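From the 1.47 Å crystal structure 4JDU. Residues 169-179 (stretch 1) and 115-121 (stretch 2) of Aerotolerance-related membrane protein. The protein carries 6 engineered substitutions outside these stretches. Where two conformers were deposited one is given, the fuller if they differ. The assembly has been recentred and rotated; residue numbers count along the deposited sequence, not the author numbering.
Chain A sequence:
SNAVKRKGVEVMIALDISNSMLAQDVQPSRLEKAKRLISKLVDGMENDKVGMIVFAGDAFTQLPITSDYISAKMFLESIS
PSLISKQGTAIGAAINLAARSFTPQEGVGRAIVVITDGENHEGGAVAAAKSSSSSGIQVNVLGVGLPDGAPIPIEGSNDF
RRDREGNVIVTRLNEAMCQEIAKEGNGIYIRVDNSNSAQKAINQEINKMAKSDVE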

# COMPACT_ATOMS: atom_id res chain seq x y z
N ILE A 169 -3.04 7.94 -20.80
CA ILE A 169 -3.14 8.30 -19.39
C ILE A 169 -1.75 8.48 -18.79
O ILE A 169 -0.87 7.64 -18.95
CB ILE A 169 -3.91 7.21 -18.60
CG1 ILE A 169 -5.38 7.18 -19.03
CG2 ILE A 169 -3.78 7.45 -17.11
CD1 ILE A 169 -6.11 5.89 -18.63
N VAL A 170 -1.56 9.59 -18.09
CA VAL A 170 -0.33 9.78 -17.34
C VAL A 170 -0.67 9.77 -15.86
O VAL A 170 -1.54 10.51 -15.40
CB VAL A 170 0.34 11.12 -17.70
CG1 VAL A 170 1.56 11.36 -16.83
CG2 VAL A 170 0.72 11.13 -19.18
N THR A 171 0.00 8.89 -15.13
CA THR A 171 -0.20 8.77 -13.69
C THR A 171 1.00 9.30 -12.92
O THR A 171 2.14 9.03 -13.30
CB THR A 171 -0.49 7.31 -13.27
OG1 THR A 171 -0.50 7.23 -11.84
CG2 THR A 171 0.56 6.34 -13.84
N ARG A 172 0.73 10.04 -11.85
CA ARG A 172 1.78 10.68 -11.06
C ARG A 172 1.65 10.30 -9.60
O ARG A 172 0.55 10.13 -9.08
CB ARG A 172 1.66 12.21 -11.18
CG ARG A 172 1.85 12.75 -12.58
CD ARG A 172 1.55 14.25 -12.68
NE ARG A 172 1.73 14.72 -14.05
CZ ARG A 172 0.81 14.59 -15.00
NH1 ARG A 172 -0.36 14.01 -14.73
NH2 ARG A 172 1.05 15.03 -16.23
N LEU A 173 2.79 10.15 -8.92
CA LEU A 173 2.77 10.03 -7.46
C LEU A 173 2.11 11.27 -6.89
O LEU A 173 2.51 12.40 -7.21
CB LEU A 173 4.19 9.91 -6.92
CG LEU A 173 4.30 9.94 -5.39
CD1 LEU A 173 3.88 8.62 -4.80
CD2 LEU A 173 5.71 10.29 -4.97
N ASN A 174 1.09 11.08 -6.06
CA ASN A 174 0.43 12.18 -5.38
C ASN A 174 0.98 12.30 -3.98
O ASN A 174 0.39 11.79 -3.02
CB ASN A 174 -1.09 11.98 -5.35
CG ASN A 174 -1.83 13.21 -4.83
OD1 ASN A 174 -1.27 14.04 -4.11
ND2 ASN A 174 -3.10 13.33 -5.20
N GLU A 175 2.10 12.98 -3.85
CA GLU A 175 2.80 13.02 -2.58
C GLU A 175 2.02 13.76 -1.51
O GLU A 175 1.99 13.32 -0.36
CB GLU A 175 4.18 13.65 -2.77
CG GLU A 175 5.15 13.39 -1.63
CD GLU A 175 6.58 13.30 -2.14
OE1 GLU A 175 7.13 14.34 -2.55
OE2 GLU A 175 7.13 12.18 -2.16
N ALA A 176 1.41 14.89 -1.87
CA ALA A 176 0.67 15.68 -0.90
C ALA A 176 -0.41 14.85 -0.22
O ALA A 176 -0.55 14.90 1.01
CB ALA A 176 0.06 16.92 -1.56
N MSE A 177 -1.15 14.08 -1.01
CA MSE A 177 -2.20 13.22 -0.48
C MSE A 177 -1.62 12.17 0.45
O MSE A 177 -2.14 11.95 1.54
CB MSE A 177 -2.99 12.56 -1.63
CG MSE A 177 -3.97 11.45 -1.21
SE MSE A 177 -5.37 11.96 0.06
CE MSE A 177 -6.18 13.48 -0.88
N CYS A 178 -0.54 11.51 0.04
CA CYS A 178 0.06 10.48 0.87
C CYS A 178 0.55 11.07 2.19
O CYS A 178 0.41 10.46 3.25
CB CYS A 178 1.23 9.82 0.15
SG CYS A 178 0.86 8.79 -1.30
N GLN A 179 1.15 12.25 2.13
CA GLN A 179 1.66 12.89 3.33
C GLN A 179 0.54 13.25 4.30
O GLN A 179 0.69 13.11 5.52
CB GLN A 179 2.49 14.13 2.97
CG GLN A 179 3.81 13.79 2.27
CD GLN A 179 4.49 15.01 1.68
OE1 GLN A 179 3.83 15.99 1.32
NE2 GLN A 179 5.81 14.96 1.57
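Stretch 2 (115-121) ITDGENH

Two hydrogen bonds, both donated by the backbone of stretch 1, fix the position of stretch 2. Arg172 N donates to Glu119 OE1 at 2.8 Å, and Asn174 N donates to Asp117 O at 2.9 Å, almost in line. One acceptor is a side-chain carboxylate and the other a main-chain carbonyl, so the loop is held by its backbone at one point and by a reaching side chain at the next. Around the second bond, Leu173 CA also approaches Asp117 O, at 3.4 Å, with its hydrogen directed at the oxygen; a single carbonyl thus meets two successive residues.

The carboxylate of Glu119 has a second neighbour in Thr171, whose OG1 lies 2.9 Å from Glu119 OE2. The CA-to-CB bond of Glu119 points sideways, yet its end comes nearer, with chi2 between wells at -144°, and meets the extended segment of stretch 1. Glu119 has the largest area covered by the other stretch of any residue here.

The segments cross rather than run alongside each other. Thr171 and Arg172 meet Glu119, Leu173 and Asn174 are matched to Asp117 and Gly118, with CA to CA separations of 4.8 Å for Leu173 and Asp117 and 5.0 Å for Asn174 and Gly118, and farther along Met177 and Cys178 return to the same turn. Stretch 2 leaves its strand after Thr116 and is braced by its own bonds: Gly118 N to Thr116 OG1 at 2.9 Å, Glu119 N to Asp117 OD1 at 3.1 Å, and Asn120 N to Gly118 O at 2.5 Å. Stretch 1 passes from extended chain into a helix at Glu175, with Asn174 as the N-cap; its OD1 accepts from Met177 N at 3.1 Å. Asn174 therefore serves two ends, capping the helix with its side chain while its backbone N holds the neighbouring loop.

Packing fills in around this frame. The first helical turn sets Cys178 SG 3.7 Å from Gly118 CA and 4.2 Å from Thr116 CG2, while Asn174 CB rests 3.4 Å from Gly118 O. Gly118 leaves no room for a side chain: its phi of 73° favours glycine, and a CB built there would lie 2.5 Å from Cys178 SG, a clash. The absent side chain is what lets the helix come so close. Selenomethionine Met177 packs beside Gly118 and Asn120, its CG 3.8 Å from Gly118 O and 4.5 Å from Asn120 CB. Leu173 starts away from stretch 2, but its end comes nearer, CD1 lying 3.7 Å from Asp117 O and 4.4 Å from Thr116 O. The rule is economical: cap the helix, bond the loop beside the cap, and place glycine under the first turn.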

# COMPACT_ATOMS: atom_id res chain seq x y z
N ILE A 115 0.57 1.04 0.79
CA ILE A 115 1.57 1.15 -0.27
C ILE A 115 0.86 1.48 -1.59
O ILE A 115 0.07 0.69 -2.10
CB ILE A 115 2.41 -0.14 -0.39
CG1 ILE A 115 2.92 -0.53 1.01
CG2 ILE A 115 3.56 0.05 -1.35
CD1 ILE A 115 3.78 -1.76 1.04
N THR A 116 1.13 2.67 -2.12
CA THR A 116 0.29 3.23 -3.16
C THR A 116 1.00 4.36 -3.88
O THR A 116 1.97 4.90 -3.37
CB THR A 116 -1.03 3.78 -2.53
OG1 THR A 116 -1.90 4.28 -3.56
CG2 THR A 116 -0.75 4.91 -1.52
N ASP A 117 0.51 4.72 -5.07
CA ASP A 117 0.99 5.93 -5.74
C ASP A 117 0.14 7.12 -5.32
O ASP A 117 0.37 8.26 -5.77
CB ASP A 117 1.03 5.74 -7.26
CG ASP A 117 -0.29 5.27 -7.83
OD1 ASP A 117 -1.35 5.56 -7.24
OD2 ASP A 117 -0.26 4.61 -8.90
N GLY A 118 -0.86 6.86 -4.49
CA GLY A 118 -1.65 7.92 -3.88
C GLY A 118 -2.60 8.60 -4.83
O GLY A 118 -3.28 9.55 -4.45
N GLU A 119 -2.64 8.14 -6.08
CA GLU A 119 -3.61 8.66 -7.03
C GLU A 119 -5.01 8.25 -6.61
O GLU A 119 -5.67 7.49 -7.31
CB GLU A 119 -3.34 8.10 -8.43
CG GLU A 119 -2.24 8.81 -9.16
CD GLU A 119 -2.52 8.93 -10.64
OE1 GLU A 119 -2.00 9.88 -11.27
OE2 GLU A 119 -3.24 8.07 -11.19
N ASN A 120 -5.43 8.75 -5.45
CA ASN A 120 -6.74 8.44 -4.91
C ASN A 120 -7.80 9.08 -5.79
O ASN A 120 -7.62 10.18 -6.30
CB ASN A 120 -6.87 8.95 -3.48
CG ASN A 120 -8.08 8.39 -2.75
OD1 ASN A 120 -8.55 7.30 -3.08
ND2 ASN A 120 -8.57 9.12 -1.76
N HIS A 121 -8.91 8.38 -5.97
CA HIS A 121 -10.03 8.83 -6.80
C HIS A 121 -11.21 9.21 -5.91
O HIS A 121 -11.86 10.24 -6.09
CB HIS A 121 -10.44 7.71 -7.74
CG HIS A 121 -11.12 8.18 -8.99
ND1 HIS A 121 -10.61 9.19 -9.78
CD2 HIS A 121 -12.26 7.77 -9.60
CE1 HIS A 121 -11.41 9.39 -10.81
NE2 HIS A 121 -12.42 8.54 -10.73